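FtsY (Mycoplasma mycoides, PDB 1ZU4) is a signal recognition particle (SRP) receptor of the SRP54-type family, represented by its NG domain, a helical bundle joined to a P-loop NTPase fold. Local coordinates at residues E230-I235 and G258-K263. Numbering follows the deposited sequence.
Sequences EVLLVI and GIILTK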
loop_
_atom_site.group_PDB
_atom_site.type_symbol
_atom_site.label_atom_id
_atom_site.label_comp_id
_atom_site.label_asym_id
_atom_site.label_seq_id
_atom_site.Cartn_x
_atom_site.Cartn_y
_atom_site.Cartn_z
ATOM N N GLU A 230 8.768 -10.627 0.654
ATOM C CA GLU A 230 7.949 -9.519 1.129
ATOM C C GLU A 230 6.815 -10.060 1.991
ATOM O O GLU A 230 6.314 -11.165 1.759
ATOM C CB GLU A 230 7.339 -8.740 -0.078
ATOM C CG GLU A 230 8.423 -8.094 -1.041
ATOM C CD GLU A 230 9.084 -6.870 -0.463
ATOM O OE1 GLU A 230 8.589 -6.282 0.539
ATOM O OE2 GLU A 230 10.120 -6.466 -1.049
ATOM N N VAL A 231 6.394 -9.236 2.947
ATOM C CA VAL A 231 5.230 -9.464 3.789
ATOM C C VAL A 231 4.446 -8.159 3.665
ATOM O O VAL A 231 4.841 -7.114 4.207
ATOM C CB VAL A 231 5.658 -9.772 5.297
ATOM C CG1 VAL A 231 4.434 -10.006 6.190
ATOM C CG2 VAL A 231 6.571 -10.991 5.374
ATOM N N LEU A 232 3.346 -8.209 2.916
ATOM C CA LEU A 232 2.719 -6.994 2.486
ATOM C C LEU A 232 1.389 -6.773 3.208
ATOM O O LEU A 232 0.469 -7.585 3.139
ATOM C CB LEU A 232 2.581 -6.949 0.949
ATOM C CG LEU A 232 3.902 -7.000 0.139
ATOM C CD1 LEU A 232 3.625 -7.276 -1.330
ATOM C CD2 LEU A 232 4.746 -5.720 0.271
ATOM N N LEU A 233 1.330 -5.664 3.937
ATOM C CA LEU A 233 0.122 -5.241 4.648
ATOM C C LEU A 233 -0.832 -4.359 3.812
ATOM O O LEU A 233 -0.415 -3.393 3.191
ATOM C CB LEU A 233 0.572 -4.502 5.926
ATOM C CG LEU A 233 -0.496 -3.991 6.909
ATOM C CD1 LEU A 233 -1.267 -5.164 7.393
ATOM C CD2 LEU A 233 0.149 -3.195 8.096
ATOM N N VAL A 234 -2.128 -4.653 3.817
ATOM C CA VAL A 234 -3.083 -3.907 3.007
ATOM C C VAL A 234 -3.709 -2.842 3.892
ATOM O O VAL A 234 -4.210 -3.107 4.983
ATOM C CB VAL A 234 -4.177 -4.807 2.353
ATOM C CG1 VAL A 234 -5.216 -3.964 1.616
ATOM C CG2 VAL A 234 -3.561 -5.775 1.350
ATOM N N ILE A 235 -3.644 -1.617 3.431
ATOM C CA ILE A 235 -4.366 -0.578 4.115
ATOM C C ILE A 235 -5.333 -0.031 3.118
ATOM O O ILE A 235 -4.918 0.394 2.042
ATOM C CB ILE A 235 -3.419 0.564 4.574
ATOM C CG1 ILE A 235 -2.375 0.016 5.565
ATOM C CG2 ILE A 235 -4.243 1.660 5.197
ATOM C CD1 ILE A 235 -1.313 1.036 5.979
ATOM N N GLY A 258 6.370 -4.062 3.713
ATOM C CA GLY A 258 5.820 -3.030 2.889
ATOM C C GLY A 258 4.301 -2.980 2.943
ATOM O O GLY A 258 3.644 -3.842 3.529
ATOM N N ILE A 259 3.754 -1.974 2.303
ATOM C CA ILE A 259 2.314 -1.669 2.328
ATOM C C ILE A 259 1.730 -1.630 0.890
ATOM O O ILE A 259 2.357 -1.133 -0.051
ATOM C CB ILE A 259 2.035 -0.285 3.015
ATOM C CG1 ILE A 259 2.561 -0.196 4.478
ATOM C CG2 ILE A 259 0.545 0.118 2.991
ATOM C CD1 ILE A 259 2.100 -1.253 5.383
ATOM N N ILE A 260 0.499 -2.104 0.771
ATOM C CA ILE A 260 -0.331 -1.964 -0.401
ATOM C C ILE A 260 -1.487 -1.055 0.030
ATOM O O ILE A 260 -2.280 -1.453 0.836
ATOM C CB ILE A 260 -0.922 -3.321 -0.851
ATOM C CG1 ILE A 260 0.214 -4.358 -1.158
ATOM C CG2 ILE A 260 -1.798 -3.148 -2.067
ATOM C CD1 ILE A 260 -0.367 -5.691 -1.666
ATOM N N LEU A 261 -1.548 0.147 -0.526
ATOM C CA LEU A 261 -2.544 1.175 -0.224
ATOM C C LEU A 261 -3.645 1.064 -1.282
ATOM O O LEU A 261 -3.411 1.362 -2.416
ATOM C CB LEU A 261 -1.879 2.567 -0.333
ATOM C CG LEU A 261 -2.797 3.746 0.050
ATOM C CD1 LEU A 261 -3.331 3.629 1.487
ATOM C CD2 LEU A 261 -2.112 5.091 -0.182
ATOM N N THR A 262 -4.832 0.623 -0.889
ATOM C CA THR A 262 -5.925 0.382 -1.814
ATOM C C THR A 262 -6.931 1.479 -1.735
ATOM O O THR A 262 -6.935 2.277 -0.765
ATOM C CB THR A 262 -6.661 -0.928 -1.479
ATOM O OG1 THR A 262 -7.186 -0.845 -0.146
ATOM C CG2 THR A 262 -5.713 -2.116 -1.587
ATOM N N LYS A 263 -7.784 1.532 -2.768
ATOM C CA LYS A 263 -8.944 2.428 -2.795
ATOM C C LYS A 263 -8.608 3.877 -2.758
ATOM O O LYS A 263 -9.434 4.688 -2.348
ATOM C CB LYS A 263 -9.962 2.071 -1.692
ATOM C CG LYS A 263 -10.685 0.770 -2.032
ATOM C CD LYS A 263 -11.643 0.303 -0.955
ATOM C CE LYS A 263 -11.839 -1.197 -1.073
ATOM N NZ LYS A 263 -12.273 -1.594 -2.490
#
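Leu233 and Ile259 lie side by side on one face of two neighbouring parallel strands, and Ile235 closes a triangle with them. The delta methyl of Ile259, CD1, does the joining: with CG1 anti to its own carbonyl carbon (chi1 -58°) and a second bend at chi2 -54°, the end of the side chain turns toward strand 230-236, and CD1 lodges 3.6 Å from Leu233 CB and also meets Leu233 CD2. The other branch of Ile259, CG2, receives the tip of Ile235, whose CD1 slants across to 3.6 Å from it. Ile259 thus fills the notch between Leu233 and Ile235. Ala247 and Phe250 of helix 241-250 lie against Leu233, and Ala247 also against Ile235.

On the other face, Gly258 offers no side chain, and Leu232 CD2 rests over its backbone, 3.9 Å from Gly258 CA. Ile260 packs between Leu232 and Val234, its CG1 4.1 Å from Leu232 CB. Farther along, Val234 CG1 meets Thr262 CG2 at 3.7 Å, the two side chains crossing at about a right angle. Met125 and Ser121 of helix 118-131 pack here.

Between the faces runs a ladder of backbone bonds, weak at Gly258 N to Val231 O but nearly straight from Ile260 N to Leu233 O (2.9 Å, 171°). At its far end Ile235 O accepts Thr262 N at 2.9 Å and, weakly, Thr262 OG1. Strands 230-236 and 258-262, linked through helix 241-250, form a beta-alpha-beta crossover in the buried centre of the sheet, a unit characteristic of the three-layered P-loop NTPase fold of the SRP54-type family.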